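PDB 2X7I: mevalonate kinase from Staphylococcus aureus, which probably catalyses the ATP-dependent phosphorylation of mevalonate to phosphomevalonate, an early step of the mevalonate route to isoprenoids. Local coordinates for residues 63-66 / 67-70; 94-97 / 98-101; 131-134 / 135-138; 146-149 / 150-154. One frame throughout, in Å; residues are numbered along the deposited sequence.

Interaction 1: 63-66 / 67-70; sequences LYDA and PDHL
The carbonyl oxygen D65 O is gripped twice: D68 N donates to it at 3.0 Å and water 1 donates at 2.7 Å. The first bond closes a type I beta turn from D65 to D68, in the loop that leads from strand 53-58 into helix 70-80 of this GHMP-family kinase. Its N-H...O angle of 160° is nearly straight, yet the donor stands 48° out of the carbonyl plane, above it, so the bond is not aimed at a lone pair. Water 1 also donates to D68 O at 2.9 Å and thereby staples the two ends of the turn a second time. With CG anti to the backbone N (chi1 -171°), the D65 carboxylate swings across the turn, where OD1 lies against P67 CD and OD2 rests 3.2 Å from D68 CB. The D65 and D68 carboxylates come within 3.9 Å, OD2 to OD2, a meeting of like charges bridged by water 2, which donates to D68 OD2 at 2.7 Å and lies doubtfully close to D65 OD2. D65 also packs on S103, whereas D68 is buried against helices 103-119 and 125-140. Just past the turn, the H69 ring is met by two carbonyls: A66 O approaches CD2 obliquely at 3.3 Å, and P67 O sits 3.5 Å above the ring plane, over its centre.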
loop_
_atom_site.group_PDB
_atom_site.type_symbol
_atom_site.label_atom_id
_atom_site.label_comp_id
_atom_site.label_asym_id
_atom_site.label_seq_id
_atom_site.Cartn_x
_atom_site.Cartn_y
_atom_site.Cartn_z
ATOM N N LEU A 63 2.947 14.442 4.041
ATOM C CA LEU A 63 3.088 15.251 2.841
ATOM C C LEU A 63 2.049 14.838 1.806
ATOM O O LEU A 63 1.527 13.718 1.835
ATOM C CB LEU A 63 4.488 15.100 2.247
ATOM C CG LEU A 63 5.686 15.409 3.152
ATOM C CD1 LEU A 63 6.979 15.114 2.410
ATOM C CD2 LEU A 63 5.663 16.854 3.642
ATOM N N TYR A 64 1.753 15.768 0.902
ATOM C CA TYR A 64 0.938 15.483 -0.259
ATOM C C TYR A 64 1.754 14.637 -1.232
ATOM O O TYR A 64 2.984 14.722 -1.261
ATOM C CB TYR A 64 0.510 16.780 -0.936
ATOM C CG TYR A 64 -0.341 17.685 -0.064
ATOM C CD1 TYR A 64 0.219 18.771 0.587
ATOM C CD2 TYR A 64 -1.698 17.452 0.099
ATOM C CE1 TYR A 64 -0.539 19.597 1.380
ATOM C CE2 TYR A 64 -2.474 18.288 0.882
ATOM C CZ TYR A 64 -1.890 19.357 1.524
ATOM O OH TYR A 64 -2.646 20.191 2.324
ATOM N N ASP A 65 1.064 13.803 -2.001
ATOM C CA ASP A 65 1.709 12.970 -3.004
ATOM C C ASP A 65 1.838 13.764 -4.299
ATOM O O ASP A 65 1.034 13.610 -5.212
ATOM C CB ASP A 65 0.899 11.686 -3.233
ATOM C CG ASP A 65 1.622 10.694 -4.106
ATOM O OD1 ASP A 65 2.819 10.904 -4.371
ATOM O OD2 ASP A 65 0.995 9.707 -4.542
ATOM N N ALA A 66 2.850 14.622 -4.357
ATOM C CA ALA A 66 3.012 15.538 -5.480
ATOM C C ALA A 66 3.139 14.838 -6.839
ATOM O O ALA A 66 2.608 15.347 -7.812
ATOM C CB ALA A 66 4.182 16.465 -5.251
ATOM N N PRO A 67 3.840 13.685 -6.912
ATOM C CA PRO A 67 3.925 12.930 -8.173
ATOM C C PRO A 67 2.612 12.328 -8.705
ATOM O O PRO A 67 2.602 11.836 -9.830
ATOM C CB PRO A 67 4.910 11.791 -7.840
ATOM C CG PRO A 67 5.733 12.307 -6.735
ATOM C CD PRO A 67 4.831 13.201 -5.929
ATOM N N ASP A 68 1.535 12.356 -7.917
ATOM C CA ASP A 68 0.254 11.764 -8.327
ATOM C C ASP A 68 -0.710 12.874 -8.753
ATOM O O ASP A 68 -1.294 13.554 -7.918
ATOM C CB ASP A 68 -0.337 10.930 -7.185
ATOM C CG ASP A 68 -1.326 9.884 -7.672
ATOM O OD1 ASP A 68 -1.341 9.559 -8.872
ATOM O OD2 ASP A 68 -2.087 9.360 -6.844
ATOM N N HIS A 69 -0.880 13.032 -10.061
ATOM C CA HIS A 69 -1.501 14.224 -10.624
ATOM C C HIS A 69 -2.993 14.008 -10.815
ATOM O O HIS A 69 -3.450 13.648 -11.900
ATOM C CB HIS A 69 -0.823 14.592 -11.953
ATOM C CG HIS A 69 0.667 14.693 -11.860
ATOM N ND1 HIS A 69 1.517 14.132 -12.792
ATOM C CD2 HIS A 69 1.461 15.282 -10.933
ATOM C CE1 HIS A 69 2.768 14.387 -12.450
ATOM N NE2 HIS A 69 2.761 15.085 -11.326
ATOM N N LEU A 70 -3.745 14.266 -9.747
ATOM C CA LEU A 70 -5.186 14.019 -9.712
ATOM C C LEU A 70 -5.963 14.982 -10.610
ATOM O O LEU A 70 -7.026 14.636 -11.119
ATOM C CB LEU A 70 -5.706 14.106 -8.272
ATOM C CG LEU A 70 -4.875 13.357 -7.218
ATOM C CD1 LEU A 70 -5.653 13.209 -5.917
ATOM C CD2 LEU A 70 -4.418 11.993 -7.722
HETATM O O HOH W 1 -1.648 13.852 -5.080
HETATM O O HOH W 2 -1.378 9.472 -4.203
#

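Interaction 2: 94-97 / 98-101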
loop_
_atom_site.group_PDB
_atom_site.type_symbol
_atom_site.label_atom_id
_atom_site.label_comp_id
_atom_site.label_asym_id
_atom_site.label_seq_id
_atom_site.Cartn_x
_atom_site.Cartn_y
_atom_site.Cartn_z
ATOM N N ASN A 94 -5.125 8.675 4.007
ATOM C CA ASN A 94 -4.484 8.195 5.215
ATOM C C ASN A 94 -3.013 7.796 4.975
ATOM O O ASN A 94 -2.284 7.464 5.919
ATOM C CB ASN A 94 -5.246 6.934 5.645
ATOM C CG ASN A 94 -4.966 6.542 7.055
ATOM O OD1 ASN A 94 -4.362 7.308 7.808
ATOM N ND2 ASN A 94 -5.405 5.350 7.438
ATOM N N LEU A 95 -2.606 7.817 3.705
ATOM C CA LEU A 95 -1.384 7.162 3.232
ATOM C C LEU A 95 -0.295 8.155 2.863
ATOM O O LEU A 95 -0.567 9.157 2.220
ATOM C CB LEU A 95 -1.699 6.310 2.007
ATOM C CG LEU A 95 -2.672 5.163 2.257
ATOM C CD1 LEU A 95 -3.026 4.472 0.952
ATOM C CD2 LEU A 95 -2.084 4.188 3.242
ATOM N N PRO A 96 0.952 7.883 3.277
ATOM C CA PRO A 96 2.062 8.741 2.896
ATOM C C PRO A 96 2.491 8.426 1.471
ATOM O O PRO A 96 2.265 7.312 0.986
ATOM C CB PRO A 96 3.156 8.339 3.884
ATOM C CG PRO A 96 2.910 6.923 4.132
ATOM C CD PRO A 96 1.409 6.751 4.102
ATOM N N PRO A 97 3.097 9.403 0.794
ATOM C CA PRO A 97 3.575 9.137 -0.541
ATOM C C PRO A 97 4.904 8.352 -0.542
ATOM O O PRO A 97 5.739 8.528 0.367
ATOM C CB PRO A 97 3.770 10.537 -1.107
ATOM C CG PRO A 97 4.126 11.368 0.103
ATOM C CD PRO A 97 3.404 10.771 1.243
ATOM N N SER A 98 5.054 7.488 -1.549
ATOM C CA SER A 98 6.326 6.874 -1.935
ATOM C C SER A 98 6.903 5.891 -0.913
ATOM O O SER A 98 8.117 5.682 -0.881
ATOM C CB SER A 98 7.362 7.959 -2.273
ATOM O OG SER A 98 6.870 8.811 -3.295
ATOM N N ARG A 99 6.037 5.287 -0.105
ATOM C CA ARG A 99 6.435 4.286 0.879
ATOM C C ARG A 99 6.007 2.871 0.469
ATOM O O ARG A 99 6.094 1.944 1.268
ATOM C CB ARG A 99 5.807 4.604 2.243
ATOM C CG ARG A 99 6.046 6.015 2.767
ATOM C CD ARG A 99 7.510 6.407 2.842
ATOM N NE ARG A 99 8.293 5.506 3.696
ATOM C CZ ARG A 99 9.406 5.836 4.351
ATOM N NH1 ARG A 99 9.899 7.064 4.295
ATOM N NH2 ARG A 99 10.025 4.922 5.085
ATOM N N GLY A 100 5.524 2.713 -0.760
ATOM C CA GLY A 100 5.086 1.409 -1.253
ATOM C C GLY A 100 3.715 0.986 -0.752
ATOM O O GLY A 100 3.361 -0.179 -0.848
ATOM N N LEU A 101 2.929 1.926 -0.226
ATOM C CA LEU A 101 1.638 1.580 0.390
ATOM C C LEU A 101 0.486 1.598 -0.629
ATOM O O LEU A 101 -0.681 1.471 -0.264
ATOM C CB LEU A 101 1.362 2.464 1.611
ATOM C CG LEU A 101 2.429 2.346 2.725
ATOM C CD1 LEU A 101 2.353 3.483 3.724
ATOM C CD2 LEU A 101 2.365 1.025 3.461
HETATM O O HOH W 3 3.219 5.056 0.014
#
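L101 lays its CD1 methyl against the P96 ring, reaching P96 CD at 3.4 Å, tighter than ordinary van der Waals contact, with the two side chains crossing at about a right angle. On the same proline, P96 CG meets R99 CG at 3.5 Å, and this pair too is close to perpendicular. L95 adds a looser apolar touch, its CD2 being 4.2 Å from L101 CB. The PPSRGL sequence, between strand 87-93 and helix 103-119, opens what is, by its sequence, the Gly/Ser-rich motif that binds nucleotide phosphate in GHMP kinases. Two residues take positive phi, S98 (68°) and G100, and the chain curls back here, bringing L101 against P96. R99 is folded by its middle torsions (chi2 -55°, chi3 -58°), which carry the aliphatic part past P96 and P97 O before the guanidinium leaves the loop. That group is held by a salt bridge to D180 and by hydrogen bonds to G274 O, Q189 and T181. No direct hydrogen bond joins the two halves; water 3 fills the curl instead. It donates to P96 O at 2.6 Å and accepts from R99 N at 2.8 Å and from L101 N at 3.2 Å. The intervening amides, S98 N and G100 N, donate to a bound citrate, probably from the crystallisation liquor. Successive N-H groups thus alternate between the inner water and the outer anion, a division consistent with a backbone cradle for the phosphates of a nucleotide.

Interaction 3: 131-134 / 135-138; sequences KANW and AEQI
Four successive i to i+4 bonds define regular alpha-helix here: A135 N to K131 O, E136 N to A132 O, Q137 N to N133 O and I138 N to W134 O measure 2.9, 3.0, 3.2 and 3.1 Å, and their N-H...O angles span 147° to 170°. Among the side chains, E136 runs along the preceding turn. Its CG, anti to its own carbonyl carbon, is placed 3.2 Å from A132 O, and the chain beyond is extended. The same course leaves E136 OE2 3.2 Å from A132 O, two acceptors with no proton to share. That approach should be mildly unfavourable, but the carboxylate is paid for by partners outside the segments: T148 OG1 bonds to OE2 and S144 N donates to OE1. N133 runs beside E136, pointing the same way, with its amide plane 70° from the carboxylate plane. At the exposed side W134 turns back over its own helix, and K131 CA sits 4.1 Å above one face of the indole, offset toward the rim. I138 uses its CG1 branch to brush W134 O at 3.4 Å. Three neighbours share the faces of helix 125-140. A135 and I138 pack on helix 70-80 through L73, S72 and R76; K131 and E136 lean on helix 103-119; A132 and N133 meet T148 in the first turn of helix 145-153.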
loop_
_atom_site.group_PDB
_atom_site.type_symbol
_atom_site.label_atom_id
_atom_site.label_comp_id
_atom_site.label_asym_id
_atom_site.label_seq_id
_atom_site.Cartn_x
_atom_site.Cartn_y
_atom_site.Cartn_z
ATOM N N LYS A 131 -9.696 0.529 -15.947
ATOM C CA LYS A 131 -9.789 1.976 -15.785
ATOM C C LYS A 131 -8.823 2.503 -14.722
ATOM O O LYS A 131 -8.265 3.580 -14.873
ATOM C CB LYS A 131 -11.219 2.390 -15.440
ATOM C CG LYS A 131 -12.197 2.329 -16.602
ATOM C CD LYS A 131 -12.196 3.625 -17.417
ATOM C CE LYS A 131 -13.488 3.777 -18.231
ATOM N NZ LYS A 131 -13.364 4.765 -19.357
ATOM N N ALA A 132 -8.633 1.745 -13.647
ATOM C CA ALA A 132 -7.693 2.143 -12.604
ATOM C C ALA A 132 -6.257 2.093 -13.133
ATOM O O ALA A 132 -5.472 3.001 -12.871
ATOM C CB ALA A 132 -7.845 1.268 -11.361
ATOM N N ASN A 133 -5.912 1.047 -13.874
ATOM C CA ASN A 133 -4.563 0.943 -14.435
ATOM C C ASN A 133 -4.309 2.100 -15.407
ATOM O O ASN A 133 -3.242 2.702 -15.374
ATOM C CB ASN A 133 -4.308 -0.436 -15.084
ATOM C CG ASN A 133 -3.992 -1.538 -14.045
ATOM O OD1 ASN A 133 -4.621 -2.598 -14.023
ATOM N ND2 ASN A 133 -3.009 -1.283 -13.194
ATOM N N TRP A 134 -5.316 2.452 -16.210
ATOM C CA TRP A 134 -5.208 3.593 -17.122
ATOM C C TRP A 134 -5.064 4.928 -16.383
ATOM O O TRP A 134 -4.293 5.802 -16.807
ATOM C CB TRP A 134 -6.397 3.662 -18.099
ATOM C CG TRP A 134 -6.638 2.391 -18.919
ATOM C CD1 TRP A 134 -5.831 1.273 -18.994
ATOM C CD2 TRP A 134 -7.759 2.127 -19.779
ATOM N NE1 TRP A 134 -6.400 0.337 -19.825
ATOM C CE2 TRP A 134 -7.576 0.837 -20.324
ATOM C CE3 TRP A 134 -8.906 2.852 -20.127
ATOM C CZ2 TRP A 134 -8.497 0.261 -21.208
ATOM C CZ3 TRP A 134 -9.818 2.278 -21.008
ATOM C CH2 TRP A 134 -9.606 0.992 -21.535
ATOM N N ALA A 135 -5.786 5.080 -15.275
ATOM C CA ALA A 135 -5.738 6.322 -14.478
ATOM C C ALA A 135 -4.378 6.507 -13.797
ATOM O O ALA A 135 -3.844 7.613 -13.757
ATOM C CB ALA A 135 -6.870 6.361 -13.448
ATOM N N GLU A 136 -3.830 5.419 -13.274
ATOM C CA GLU A 136 -2.473 5.408 -12.726
ATOM C C GLU A 136 -1.436 5.866 -13.759
ATOM O O GLU A 136 -0.595 6.710 -13.464
ATOM C CB GLU A 136 -2.119 4.016 -12.234
ATOM C CG GLU A 136 -2.937 3.570 -11.034
ATOM C CD GLU A 136 -2.986 2.068 -10.902
ATOM O OE1 GLU A 136 -2.007 1.406 -11.287
ATOM O OE2 GLU A 136 -4.002 1.550 -10.404
ATOM N N GLN A 137 -1.532 5.342 -14.975
ATOM C CA GLN A 137 -0.647 5.762 -16.076
ATOM C C GLN A 137 -0.714 7.269 -16.341
ATOM O O GLN A 137 0.313 7.935 -16.426
ATOM C CB GLN A 137 -0.978 4.969 -17.352
ATOM C CG GLN A 137 -0.370 5.500 -18.639
ATOM C CD GLN A 137 1.127 5.312 -18.707
ATOM O OE1 GLN A 137 1.657 4.266 -18.308
ATOM N NE2 GLN A 137 1.825 6.319 -19.229
ATOM N N ILE A 138 -1.931 7.788 -16.459
ATOM C CA ILE A 138 -2.177 9.203 -16.720
ATOM C C ILE A 138 -1.753 10.108 -15.560
ATOM O O ILE A 138 -1.095 11.133 -15.770
ATOM C CB ILE A 138 -3.677 9.432 -16.984
ATOM C CG1 ILE A 138 -4.051 8.871 -18.358
ATOM C CG2 ILE A 138 -4.053 10.907 -16.887
ATOM C CD1 ILE A 138 -5.547 8.800 -18.560
#

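Interaction 4: 146-149 / 150-154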
loop_
_atom_site.group_PDB
_atom_site.type_symbol
_atom_site.label_atom_id
_atom_site.label_comp_id
_atom_site.label_asym_id
_atom_site.label_seq_id
_atom_site.Cartn_x
_atom_site.Cartn_y
_atom_site.Cartn_z
ATOM N N ILE A 146 0.086 -5.410 -10.051
ATOM C CA ILE A 146 -0.035 -6.143 -8.787
ATOM C C ILE A 146 -0.827 -5.348 -7.737
ATOM O O ILE A 146 -1.686 -5.913 -7.069
ATOM C CB ILE A 146 1.346 -6.594 -8.229
ATOM C CG1 ILE A 146 1.147 -7.570 -7.067
ATOM C CG2 ILE A 146 2.195 -5.398 -7.788
ATOM C CD1 ILE A 146 2.401 -8.396 -6.709
ATOM N N ASP A 147 -0.545 -4.048 -7.616
ATOM C CA ASP A 147 -1.220 -3.188 -6.637
ATOM C C ASP A 147 -2.714 -3.115 -6.958
ATOM O O ASP A 147 -3.542 -3.326 -6.088
ATOM C CB ASP A 147 -0.648 -1.764 -6.630
ATOM C CG ASP A 147 0.827 -1.689 -6.194
ATOM O OD1 ASP A 147 1.497 -2.741 -6.045
ATOM O OD2 ASP A 147 1.322 -0.543 -6.012
ATOM N N THR A 148 -3.053 -2.848 -8.211
ATOM C CA THR A 148 -4.448 -2.713 -8.598
ATOM C C THR A 148 -5.238 -4.022 -8.403
ATOM O O THR A 148 -6.358 -4.008 -7.901
ATOM C CB THR A 148 -4.596 -2.235 -10.058
ATOM O OG1 THR A 148 -3.829 -1.040 -10.252
ATOM C CG2 THR A 148 -6.061 -1.957 -10.387
ATOM N N GLN A 149 -4.654 -5.141 -8.801
ATOM C CA GLN A 149 -5.323 -6.427 -8.651
ATOM C C GLN A 149 -5.490 -6.811 -7.173
ATOM O O GLN A 149 -6.550 -7.276 -6.772
ATOM C CB GLN A 149 -4.581 -7.520 -9.432
ATOM C CG GLN A 149 -5.116 -8.942 -9.223
ATOM C CD GLN A 149 -6.578 -9.121 -9.619
ATOM O OE1 GLN A 149 -7.169 -8.255 -10.261
ATOM N NE2 GLN A 149 -7.162 -10.268 -9.244
ATOM N N THR A 150 -4.460 -6.597 -6.360
ATOM C CA THR A 150 -4.557 -6.892 -4.925
ATOM C C THR A 150 -5.644 -6.040 -4.281
ATOM O O THR A 150 -6.483 -6.552 -3.547
ATOM C CB THR A 150 -3.217 -6.643 -4.204
ATOM O OG1 THR A 150 -2.179 -7.408 -4.836
ATOM C CG2 THR A 150 -3.314 -7.022 -2.737
ATOM N N ILE A 151 -5.634 -4.746 -4.578
ATOM C CA ILE A 151 -6.613 -3.809 -4.034
ATOM C C ILE A 151 -8.054 -4.124 -4.466
ATOM O O ILE A 151 -8.932 -4.254 -3.620
ATOM C CB ILE A 151 -6.264 -2.350 -4.415
ATOM C CG1 ILE A 151 -5.023 -1.887 -3.649
ATOM C CG2 ILE A 151 -7.409 -1.404 -4.081
ATOM C CD1 ILE A 151 -4.483 -0.582 -4.159
ATOM N N VAL A 152 -8.286 -4.260 -5.767
ATOM C CA VAL A 152 -9.625 -4.509 -6.301
ATOM C C VAL A 152 -10.212 -5.842 -5.836
ATOM O O VAL A 152 -11.331 -5.884 -5.321
ATOM C CB VAL A 152 -9.639 -4.444 -7.837
ATOM C CG1 VAL A 152 -10.974 -4.913 -8.381
ATOM C CG2 VAL A 152 -9.363 -3.029 -8.284
ATOM N N SER A 153 -9.447 -6.917 -6.000
ATOM C CA SER A 153 -9.873 -8.253 -5.557
ATOM C C SER A 153 -10.028 -8.379 -4.039
ATOM O O SER A 153 -10.791 -9.202 -3.563
ATOM C CB SER A 153 -8.881 -9.315 -6.034
ATOM O OG SER A 153 -7.611 -9.171 -5.390
ATOM N N GLY A 154 -9.288 -7.581 -3.279
ATOM C CA GLY A 154 -9.245 -7.737 -1.821
ATOM C C GLY A 154 -8.578 -9.041 -1.387
ATOM O O GLY A 154 -8.817 -9.539 -0.278
#
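Backbone bonds come first: T150 N to I146 O, I151 N to D147 O, V152 N to T148 O and S153 N to Q149 O, at 2.9 to 3.0 Å, make this the alpha-helical body of helix 145-153. Two hydroxyls then add side-chain bonds to carbonyls one turn earlier, the familiar i to i-4 habit of helical serine and threonine. T150 OG1, set anti to its carbonyl carbon (chi1 -56°), donates to I146 O at 2.7 Å. S153 reaches Q149 O at 2.6 Å from OG, which lies between its backbone N and carbonyl carbon (chi1 67°). Each accepting oxygen therefore holds two donors, hydroxyl and amide, arriving from opposite faces of its carbonyl plane. S153 OG is also bonded to K155 N, just beyond G154, whose positive phi (67°) ends the helix; G154 N makes weak bonds to T150 O and I151 O. Charge enters through D147, whose OD2 forms a salt bridge with K14, and its side chain lies about 3 Å from the bound citrate at the nearest atoms. In the packing, I151 lies on strand 6-16 and V152 on helices 103-119 and 125-140. T148 and V152 lie side by side with their CG2 methyls 4.1 Å apart, and the bent Q149 chain brings its NE2 to 3.8 Å from S153 CB.

The four contacts are local and run in series along the chain; none encloses or crosses another. Interaction 1 shapes the approach to helix 70-80, and interaction 2 shapes the turn between strand 87-93 and helix 103-119. Though separate in sequence, these two loops touch, D65 OD1 lying 3.4 Å from P97 CB. Interactions 3 and 4 belong to the consecutive helices 125-140 and 145-153, which also meet directly. Helix 103-119 is a shared neighbour of interactions 1, 3 and 4, and 94-101 runs into it. The bound citrate lies beside interactions 1, 2 and 4, which suggests that they border a common pocket.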